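Local structure of botulinum neurotoxin type G (Clostridium botulinum, 3MPP) at residues A[267-270]-A[275-278]; A[232-235]-A[239-242]; A[104-107]-A[112-115]. The protein mediates adherence of the neurotoxin to the host cell surface, as the receptor-binding part of the heavy chain that delivers the protease light chain into the cytosol. The protein carries 4 engineered substitutions. All coordinates share one frame; numbering follows the deposited sequence.

Contact 1. Residues A[267-270]-A[275-278]; sequences TNFN and NYQN
Phe-269 and Tyr-276 form the hydrogen-bonded pair of this antiparallel hairpin: Phe-269 N donates to Tyr-276 O at 2.8 Å, and Tyr-276 N donates to Phe-269 O at 2.9 Å, both nearly straight. On their common face, Tyr-276 CG stands between the backbone N and the carbonyl carbon (chi1 64°), which turns the ring toward Phe-269 CB, 3.5 Å from Tyr-276 CZ; the rings are 23° from parallel but offset so far (centroids 5.8 Å apart) that there is little stacking. Tyr-276 OH is bonded to Asn-80 ND2. Beyond the strand ends the pairing continues through Asn-278 N to Thr-267 O, and the side chains repeat it: Thr-267 OG1 donates to an in-plane lone pair of Asn-278 OD1 at 2.9 Å. A water also donates to that OD1.

On the other face Asn-270 and Asn-275 lie side by side. Asn-270 ND2 donates to Asn-275 OD1 at 3.1 Å, with the amide planes turned 44° apart, while Asn-275 ND2 serves Lys-133 O and Asn-135 OD1. A second water accepts from Asn-268 ND2 and Gln-277 NE2, and Gln-277 OE1 accepts from Asn-249 ND2. The 275-277 strand also bonds through its backbone to Ile-132 and Asn-135 of the N-terminal subdomain. Amides and one water thus line one face, while the rings share theirs with the Thr-267/Asn-278 bond and the other water: a largely polar joint between subdomains.

Contact 2. Residues A[232-235]-A[239-242]; sequences NPLR and QYYL
Tyr-240 spans the gap between segment 239-242 and the loop 232-235 alone, its ring reaching the peptides around Arg-235. The phenol oxygen OH accepts from Arg-235 N at 2.8 Å with an N-H...O angle of 158°, the donor lying in the ring plane at the edge. Beside it Arg-235 O approaches the same edge, 3.3 Å from Tyr-240 CE2. Leu-234 completes the close part: its CD1 branch comes obliquely onto the phenol end, 3.6 Å from Tyr-240 CZ. With CG anti to the backbone N, chi1 (-166°) carries the branch point toward the ring, and the second torsion turns CD1 to it. Ile-287 touches both Leu-234 and Tyr-240, and Phe-422, whose ring meets that of Tyr-240 at about 55°, also packs on Leu-234. The contact thus belongs to the beta-trefoil of the C-terminal receptor-binding subdomain, where strand 239-244 pairs with strands 285-289 and 420-423 and the loop leading into it folds back over their side chains; the backbone of Leu-234 is bonded to Leu-226 and Val-302. The looser part is mediated by water. One water accepts from Tyr-240 OH at 2.6 Å and donates to Pro-233 O at 2.8 Å, bridging a direct separation of 4.3 Å between Tyr-240 OH and Pro-233 O. The phenol therefore uses its oxygen both ways, accepting from the Arg-235 amide and donating to the water. The Arg-235 chain, extended from CG to NE, leads away from the tyrosine and is partly exposed; of its side chain, CB alone comes near Tyr-240 OH, at 3.8 Å. Next to the bridged carbonyl, the Pro-233 side chain packs on Ile-35 of the N-terminal subdomain.

Contact 3. Residues A[104-107]-A[112-115]; sequences KVSI and IIWT
Trp-114 meets Val-105 at the edge of its indole: Val-105 CG2 lies in the ring plane, 3.7 Å from CE3. The indole of Trp-103 meets that of Trp-114 at about 30°, and Ile-69, Ile-126 and Ile-148 also touch the Trp-114 side chain. Ile-112 CG1 is anti to the backbone N (chi1 -180°), and the next torsion (87°) swings CD1 between Val-105 CG1 and Ile-107 CG1, each 3.9 Å away. The other face is more polar. Lys-104 runs alongside Thr-115, its CG and CE each 3.9 Å from Thr-115 CB, and Ser-106 OG rests 3.4 Å from Ile-113 CB. Here one water sits among Lys-104 O, Ile-113 O, Ser-106 OG and Thr-115 OG1; having two protons, it cannot donate to every acceptor at once. Ser-106 OG is also bonded to Glu-90 OE2, and Thr-115 OG1 to Ser-125 OG. Paired backbone bonds join Ser-106 with Ile-113 and Lys-104 with Thr-115. The hairpin lies inside a seven-stranded antiparallel sheet, its apolar face turned to strands 67-74 and 144-150 of the opposing sheet, as in the lectin-like beta-sandwich of the clostridial N-terminal receptor-binding subdomain.

Contact 3 is the buried one, a hairpin between inner strands of the N-terminal sandwich, with one face of hydrocarbon and indole and one more mixed face that holds a water. Contacts 1 and 2 share the C-terminal subdomain but no strand; their nearest atoms are about 8 Å apart. Contact 1 is also a hairpin, yet its shorter pairing is partly exposed and rich in amides. Contact 2 lacks strand pairing and depends on a single tyrosine reaching the loop that leads into trefoil strand 239-244. Both lie where the C-terminal subdomain meets the N-terminal one. Contact 3 lies within the latter and touches neither, being about 16 Å from contact 2 and about 17 Å from contact 1 between nearest atoms.

Contact 1. Residues A[267-270]-A[275-278]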
ATOM      1  N   THR A 267      -2.438  16.548  12.914  1.00 25.32           N
ATOM      2  CA  THR A 267      -3.792  16.841  13.353  1.00 28.64           C
ATOM      3  C   THR A 267      -4.616  15.609  13.063  1.00 30.16           C
ATOM      4  O   THR A 267      -4.148  14.688  12.392  1.00 24.25           O
ATOM      5  CB  THR A 267      -4.384  18.025  12.580  1.00 30.47           C
ATOM      6  OG1 THR A 267      -4.183  17.817  11.170  1.00 27.62           O
ATOM      7  CG2 THR A 267      -3.690  19.315  13.005  1.00 29.40           C
ATOM      8  N   ASN A 268      -5.854  15.597  13.545  1.00 27.55           N
ATOM      9  CA  ASN A 268      -6.685  14.419  13.405  1.00 29.05           C
ATOM     10  C   ASN A 268      -8.136  14.759  13.153  1.00 28.99           C
ATOM     11  O   ASN A 268      -8.562  15.904  13.300  1.00 31.30           O
ATOM     12  CB  ASN A 268      -6.595  13.578  14.667  1.00 28.94           C
ATOM     13  CG  ASN A 268      -7.106  14.315  15.871  1.00 40.59           C
ATOM     14  OD1 ASN A 268      -8.297  14.567  15.990  1.00 51.45           O
ATOM     15  ND2 ASN A 268      -6.206  14.685  16.767  1.00 50.72           N
ATOM     16  N   PHE A 269      -8.886  13.745  12.762  1.00 30.10           N
ATOM     17  CA  PHE A 269     -10.334  13.849  12.718  1.00 27.49           C
ATOM     18  C   PHE A 269     -10.914  12.632  13.412  1.00 25.24           C
ATOM     19  O   PHE A 269     -10.479  11.505  13.180  1.00 29.42           O
ATOM     20  CB  PHE A 269     -10.850  13.929  11.270  1.00 26.90           C
ATOM     21  CG  PHE A 269     -12.347  14.065  11.190  1.00 32.88           C
ATOM     22  CD1 PHE A 269     -12.937  15.306  11.012  1.00 42.17           C
ATOM     23  CD2 PHE A 269     -13.163  12.959  11.362  1.00 25.89           C
ATOM     24  CE1 PHE A 269     -14.324  15.438  10.966  1.00 48.60           C
ATOM     25  CE2 PHE A 269     -14.544  13.080  11.333  1.00 30.16           C
ATOM     26  CZ  PHE A 269     -15.129  14.323  11.128  1.00 39.69           C
ATOM     27  N   ASN A 270     -11.887  12.845  14.284  1.00 29.92           N
ATOM     28  CA  ASN A 270     -12.633  11.719  14.807  1.00 43.99           C
ATOM     29  C   ASN A 270     -14.088  12.065  15.071  1.00 44.33           C
ATOM     30  O   ASN A 270     -14.440  13.221  15.299  1.00 42.08           O
ATOM     31  CB  ASN A 270     -11.955  11.099  16.041  1.00 43.67           C
ATOM     32  CG  ASN A 270     -11.591  12.127  17.095  1.00 41.00           C
ATOM     33  OD1 ASN A 270     -12.456  12.653  17.785  1.00 39.96           O
ATOM     34  ND2 ASN A 270     -10.301  12.389  17.244  1.00 44.43           N
ATOM     35  N   ASN A 275     -11.624   7.453  13.666  1.00 30.99           N
ATOM     36  CA  ASN A 275     -10.550   8.378  14.022  1.00 27.59           C
ATOM     37  C   ASN A 275      -9.363   8.129  13.128  1.00 23.23           C
ATOM     38  O   ASN A 275      -9.015   6.971  12.859  1.00 29.71           O
ATOM     39  CB  ASN A 275     -10.115   8.177  15.476  1.00 29.24           C
ATOM     40  CG  ASN A 275      -8.791   8.855  15.776  1.00 35.33           C
ATOM     41  OD1 ASN A 275      -8.725  10.078  15.902  1.00 32.61           O
ATOM     42  ND2 ASN A 275      -7.723   8.066  15.860  1.00 35.81           N
ATOM     43  N   TYR A 276      -8.742   9.209  12.659  1.00 29.72           N
ATOM     44  CA  TYR A 276      -7.522   9.122  11.865  1.00 27.85           C
ATOM     45  C   TYR A 276      -6.715  10.398  11.988  1.00 25.73           C
ATOM     46  O   TYR A 276      -7.274  11.472  12.198  1.00 25.17           O
ATOM     47  CB  TYR A 276      -7.833   8.893  10.373  1.00 22.28           C
ATOM     48  CG  TYR A 276      -8.589  10.019   9.700  1.00 19.79           C
ATOM     49  CD1 TYR A 276      -7.919  11.048   9.050  1.00 23.56           C
ATOM     50  CD2 TYR A 276      -9.991  10.035   9.688  1.00 21.58           C
ATOM     51  CE1 TYR A 276      -8.618  12.085   8.417  1.00 21.22           C
ATOM     52  CE2 TYR A 276     -10.695  11.062   9.061  1.00 26.91           C
ATOM     53  CZ  TYR A 276     -10.004  12.082   8.430  1.00 27.88           C
ATOM     54  OH  TYR A 276     -10.704  13.093   7.814  1.00 29.11           O
ATOM     55  N   GLN A 277      -5.402  10.283  11.815  1.00 25.30           N
ATOM     56  CA  GLN A 277      -4.565  11.468  11.694  1.00 23.41           C
ATOM     57  C   GLN A 277      -4.405  11.861  10.239  1.00 23.07           C
ATOM     58  O   GLN A 277      -4.340  10.997   9.366  1.00 19.35           O
ATOM     59  CB  GLN A 277      -3.205  11.244  12.361  1.00 22.91           C
ATOM     60  CG  GLN A 277      -3.310  11.335  13.895  1.00 25.88           C
ATOM     61  CD  GLN A 277      -1.988  11.073  14.572  1.00 34.23           C
ATOM     62  OE1 GLN A 277      -1.096  10.446  13.993  1.00 26.17           O
ATOM     63  NE2 GLN A 277      -1.856  11.535  15.807  1.00 33.28           N
ATOM     64  N   ASN A 278      -4.357  13.169   9.984  1.00 20.14           N
ATOM     65  CA  ASN A 278      -4.125  13.695   8.632  1.00 24.01           C
ATOM     66  C   ASN A 278      -2.732  13.375   8.078  1.00 27.41           C
ATOM     67  O   ASN A 278      -1.758  13.346   8.826  1.00 22.99           O
ATOM     68  CB  ASN A 278      -4.356  15.212   8.623  1.00 26.26           C
ATOM     69  CG  ASN A 278      -5.812  15.560   8.770  1.00 31.18           C
ATOM     70  OD1 ASN A 278      -6.217  16.296   9.680  1.00 31.80           O
ATOM     71  ND2 ASN A 278      -6.622  14.999   7.893  1.00 18.15           N
TER
HETATM   72  O   HOH W   1      -9.044  17.237  10.255  1.00 44.98           O
HETATM   73  O   HOH W   2      -3.666  13.853  16.613  1.00 49.70           O

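Contact 2. Residues A[232-235]-A[239-242]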
ATOM      1  N   ASN A 232       1.732   1.767  -4.478  1.00 24.87           N
ATOM      2  CA  ASN A 232       2.030   1.881  -5.907  1.00 23.82           C
ATOM      3  C   ASN A 232       3.482   2.286  -6.152  1.00 29.18           C
ATOM      4  O   ASN A 232       4.147   2.809  -5.252  1.00 24.75           O
ATOM      5  CB  ASN A 232       1.091   2.896  -6.565  1.00 29.36           C
ATOM      6  CG  ASN A 232      -0.299   2.346  -6.750  1.00 29.91           C
ATOM      7  OD1 ASN A 232      -0.467   1.157  -7.017  1.00 32.81           O
ATOM      8  ND2 ASN A 232      -1.301   3.199  -6.607  1.00 29.93           N
ATOM      9  N   PRO A 233       3.986   2.052  -7.374  1.00 24.17           N
ATOM     10  CA  PRO A 233       5.366   2.476  -7.647  1.00 22.88           C
ATOM     11  C   PRO A 233       5.630   3.949  -7.305  1.00 21.20           C
ATOM     12  O   PRO A 233       4.806   4.830  -7.553  1.00 24.30           O
ATOM     13  CB  PRO A 233       5.507   2.258  -9.154  1.00 26.23           C
ATOM     14  CG  PRO A 233       4.554   1.092  -9.434  1.00 29.39           C
ATOM     15  CD  PRO A 233       3.374   1.345  -8.518  1.00 27.45           C
ATOM     16  N   LEU A 234       6.799   4.193  -6.728  1.00 22.53           N
ATOM     17  CA  LEU A 234       7.261   5.539  -6.432  1.00 28.80           C
ATOM     18  C   LEU A 234       7.666   6.217  -7.745  1.00 25.23           C
ATOM     19  O   LEU A 234       8.300   5.589  -8.582  1.00 23.46           O
ATOM     20  CB  LEU A 234       8.475   5.454  -5.504  1.00 23.06           C
ATOM     21  CG  LEU A 234       8.924   6.738  -4.807  1.00 25.75           C
ATOM     22  CD1 LEU A 234       7.838   7.287  -3.875  1.00 18.69           C
ATOM     23  CD2 LEU A 234      10.219   6.470  -4.044  1.00 21.24           C
ATOM     24  N   ARG A 235       7.339   7.497  -7.906  1.00 21.52           N
ATOM     25  CA  ARG A 235       7.617   8.194  -9.169  1.00 26.91           C
ATOM     26  C   ARG A 235       8.341   9.534  -9.043  1.00 26.97           C
ATOM     27  O   ARG A 235       8.229  10.228  -8.035  1.00 21.72           O
ATOM     28  CB  ARG A 235       6.315   8.383  -9.955  1.00 32.02           C
ATOM     29  CG  ARG A 235       5.730   7.038 -10.389  1.00 37.31           C
ATOM     30  CD  ARG A 235       4.498   7.120 -11.257  1.00 41.32           C
ATOM     31  NE  ARG A 235       3.898   5.788 -11.367  1.00 37.32           N
ATOM     32  CZ  ARG A 235       4.054   4.971 -12.404  1.00 43.62           C
ATOM     33  NH1 ARG A 235       4.775   5.350 -13.452  1.00 44.22           N
ATOM     34  NH2 ARG A 235       3.476   3.780 -12.403  1.00 42.06           N
ATOM     35  N   GLN A 239       4.213  15.132  -6.547  1.00 22.97           N
ATOM     36  CA  GLN A 239       4.166  15.715  -5.199  1.00 24.50           C
ATOM     37  C   GLN A 239       3.887  14.676  -4.119  1.00 26.89           C
ATOM     38  O   GLN A 239       2.930  13.907  -4.219  1.00 19.14           O
ATOM     39  CB  GLN A 239       3.134  16.832  -5.131  1.00 21.35           C
ATOM     40  CG  GLN A 239       3.473  18.026  -6.035  1.00 20.56           C
ATOM     41  CD  GLN A 239       2.287  18.939  -6.192  1.00 30.36           C
ATOM     42  OE1 GLN A 239       1.167  18.473  -6.369  1.00 27.84           O
ATOM     43  NE2 GLN A 239       2.514  20.240  -6.093  1.00 27.20           N
ATOM     44  N   TYR A 240       4.720  14.687  -3.078  1.00 17.84           N
ATOM     45  CA  TYR A 240       4.631  13.734  -1.984  1.00 19.37           C
ATOM     46  C   TYR A 240       4.789  14.429  -0.641  1.00 22.83           C
ATOM     47  O   TYR A 240       5.718  15.222  -0.457  1.00 21.29           O
ATOM     48  CB  TYR A 240       5.778  12.736  -2.062  1.00 19.22           C
ATOM     49  CG  TYR A 240       5.698  11.718  -3.176  1.00 18.40           C
ATOM     50  CD1 TYR A 240       4.580  10.899  -3.328  1.00 20.12           C
ATOM     51  CD2 TYR A 240       6.768  11.544  -4.046  1.00 17.28           C
ATOM     52  CE1 TYR A 240       4.526   9.936  -4.349  1.00 14.78           C
ATOM     53  CE2 TYR A 240       6.725  10.595  -5.068  1.00 17.59           C
ATOM     54  CZ  TYR A 240       5.603   9.790  -5.207  1.00 21.13           C
ATOM     55  OH  TYR A 240       5.565   8.839  -6.220  1.00 25.16           O
ATOM     56  N   TYR A 241       3.904  14.102   0.294  1.00 15.63           N
ATOM     57  CA  TYR A 241       4.120  14.402   1.709  1.00 19.94           C
ATOM     58  C   TYR A 241       4.948  13.262   2.305  1.00 23.65           C
ATOM     59  O   TYR A 241       5.089  12.197   1.698  1.00 21.03           O
ATOM     60  CB  TYR A 241       2.766  14.589   2.423  1.00 20.33           C
ATOM     61  CG  TYR A 241       1.998  15.742   1.820  1.00 19.28           C
ATOM     62  CD1 TYR A 241       2.301  17.054   2.173  1.00 19.49           C
ATOM     63  CD2 TYR A 241       1.007  15.528   0.865  1.00 26.16           C
ATOM     64  CE1 TYR A 241       1.625  18.138   1.600  1.00 23.70           C
ATOM     65  CE2 TYR A 241       0.324  16.603   0.282  1.00 24.81           C
ATOM     66  CZ  TYR A 241       0.639  17.899   0.665  1.00 23.71           C
ATOM     67  OH  TYR A 241      -0.027  18.958   0.113  1.00 25.87           O
ATOM     68  N   LEU A 242       5.513  13.486   3.482  1.00 19.05           N
ATOM     69  CA  LEU A 242       6.520  12.582   3.999  1.00 22.05           C
ATOM     70  C   LEU A 242       6.029  11.920   5.272  1.00 23.51           C
ATOM     71  O   LEU A 242       5.441  12.563   6.149  1.00 22.53           O
ATOM     72  CB  LEU A 242       7.840  13.336   4.222  1.00 25.11           C
ATOM     73  CG  LEU A 242       9.154  12.567   4.420  1.00 29.33           C
ATOM     74  CD1 LEU A 242       9.439  11.576   3.272  1.00 26.68           C
ATOM     75  CD2 LEU A 242      10.326  13.539   4.602  1.00 23.16           C
TER
HETATM   76  O   HOH W   3       3.602   7.152  -6.520  1.00 24.70           O

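Contact 3. Residues A[104-107]-A[112-115]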
ATOM      1  N   LYS A 104     -18.231 -16.465  -2.595  1.00 42.91           N
ATOM      2  CA  LYS A 104     -18.170 -15.050  -2.916  1.00 42.28           C
ATOM      3  C   LYS A 104     -17.233 -14.333  -1.961  1.00 44.78           C
ATOM      4  O   LYS A 104     -17.112 -14.706  -0.792  1.00 43.02           O
ATOM      5  CB  LYS A 104     -19.564 -14.425  -2.859  1.00 47.57           C
ATOM      6  CG  LYS A 104     -20.110 -14.240  -1.455  1.00 49.85           C
ATOM      7  CD  LYS A 104     -21.529 -13.675  -1.481  1.00 58.60           C
ATOM      8  CE  LYS A 104     -22.074 -13.480  -0.067  1.00 58.85           C
ATOM      9  NZ  LYS A 104     -23.307 -12.635  -0.034  1.00 59.05           N
ATOM     10  N   VAL A 105     -16.557 -13.317  -2.486  1.00 39.11           N
ATOM     11  CA  VAL A 105     -15.811 -12.378  -1.677  1.00 37.28           C
ATOM     12  C   VAL A 105     -16.633 -11.090  -1.620  1.00 36.32           C
ATOM     13  O   VAL A 105     -17.077 -10.567  -2.652  1.00 32.64           O
ATOM     14  CB  VAL A 105     -14.410 -12.110  -2.278  1.00 31.82           C
ATOM     15  CG1 VAL A 105     -13.686 -11.008  -1.502  1.00 34.72           C
ATOM     16  CG2 VAL A 105     -13.583 -13.391  -2.287  1.00 39.13           C
ATOM     17  N   SER A 106     -16.870 -10.600  -0.411  1.00 35.08           N
ATOM     18  CA  SER A 106     -17.629  -9.366  -0.245  1.00 34.28           C
ATOM     19  C   SER A 106     -16.902  -8.386   0.684  1.00 34.35           C
ATOM     20  O   SER A 106     -15.983  -8.749   1.421  1.00 35.09           O
ATOM     21  CB  SER A 106     -19.036  -9.669   0.272  1.00 39.36           C
ATOM     22  OG  SER A 106     -18.989 -10.172   1.590  1.00 45.59           O
ATOM     23  N   ILE A 107     -17.312  -7.134   0.622  1.00 31.79           N
ATOM     24  CA  ILE A 107     -16.733  -6.110   1.458  1.00 29.30           C
ATOM     25  C   ILE A 107     -17.864  -5.508   2.271  1.00 33.89           C
ATOM     26  O   ILE A 107     -18.970  -5.309   1.761  1.00 30.14           O
ATOM     27  CB  ILE A 107     -16.026  -5.030   0.608  1.00 31.31           C
ATOM     28  CG1 ILE A 107     -14.739  -5.606  -0.002  1.00 30.74           C
ATOM     29  CG2 ILE A 107     -15.742  -3.786   1.452  1.00 29.60           C
ATOM     30  CD1 ILE A 107     -13.963  -4.634  -0.871  1.00 39.42           C
ATOM     31  N   ILE A 112     -13.322  -7.522   5.134  1.00 32.92           N
ATOM     32  CA  ILE A 112     -13.273  -8.291   3.906  1.00 33.74           C
ATOM     33  C   ILE A 112     -13.760  -9.689   4.267  1.00 37.33           C
ATOM     34  O   ILE A 112     -13.308 -10.265   5.257  1.00 35.60           O
ATOM     35  CB  ILE A 112     -11.845  -8.322   3.323  1.00 43.53           C
ATOM     36  CG1 ILE A 112     -11.809  -9.134   2.029  1.00 52.78           C
ATOM     37  CG2 ILE A 112     -10.870  -8.870   4.336  1.00 46.55           C
ATOM     38  CD1 ILE A 112     -12.137  -8.331   0.799  1.00 57.34           C
ATOM     39  N   ILE A 113     -14.695 -10.221   3.481  1.00 36.05           N
ATOM     40  CA  ILE A 113     -15.483 -11.385   3.899  1.00 30.99           C
ATOM     41  C   ILE A 113     -15.516 -12.494   2.854  1.00 41.49           C
ATOM     42  O   ILE A 113     -15.783 -12.250   1.679  1.00 37.98           O
ATOM     43  CB  ILE A 113     -16.948 -10.990   4.164  1.00 35.54           C
ATOM     44  CG1 ILE A 113     -17.043  -9.916   5.246  1.00 43.53           C
ATOM     45  CG2 ILE A 113     -17.779 -12.208   4.524  1.00 35.59           C
ATOM     46  CD1 ILE A 113     -18.429  -9.299   5.342  1.00 47.48           C
ATOM     47  N   TRP A 114     -15.260 -13.716   3.304  1.00 37.91           N
ATOM     48  CA  TRP A 114     -15.336 -14.906   2.467  1.00 46.17           C
ATOM     49  C   TRP A 114     -16.559 -15.746   2.873  1.00 45.97           C
ATOM     50  O   TRP A 114     -16.749 -16.043   4.046  1.00 51.42           O
ATOM     51  CB  TRP A 114     -14.046 -15.712   2.646  1.00 49.01           C
ATOM     52  CG  TRP A 114     -14.022 -17.073   2.015  1.00 54.90           C
ATOM     53  CD1 TRP A 114     -14.076 -18.276   2.661  1.00 58.56           C
ATOM     54  CD2 TRP A 114     -13.890 -17.373   0.621  1.00 52.47           C
ATOM     55  NE1 TRP A 114     -13.994 -19.302   1.755  1.00 59.48           N
ATOM     56  CE2 TRP A 114     -13.879 -18.776   0.496  1.00 56.80           C
ATOM     57  CE3 TRP A 114     -13.777 -16.594  -0.533  1.00 49.08           C
ATOM     58  CZ2 TRP A 114     -13.767 -19.413  -0.735  1.00 58.33           C
ATOM     59  CZ3 TRP A 114     -13.666 -17.230  -1.751  1.00 50.60           C
ATOM     60  CH2 TRP A 114     -13.659 -18.625  -1.843  1.00 50.74           C
ATOM     61  N   THR A 115     -17.386 -16.119   1.904  1.00 43.30           N
ATOM     62  CA  THR A 115     -18.625 -16.828   2.195  1.00 50.72           C
ATOM     63  C   THR A 115     -18.803 -18.064   1.322  1.00 52.03           C
ATOM     64  O   THR A 115     -18.585 -18.017   0.107  1.00 45.93           O
ATOM     65  CB  THR A 115     -19.862 -15.917   2.011  1.00 47.37           C
ATOM     66  OG1 THR A 115     -19.794 -14.812   2.924  1.00 45.16           O
ATOM     67  CG2 THR A 115     -21.136 -16.702   2.256  1.00 44.72           C
TER
HETATM   68  O   HOH W   4     -18.624 -12.980   1.172  1.00 38.22           O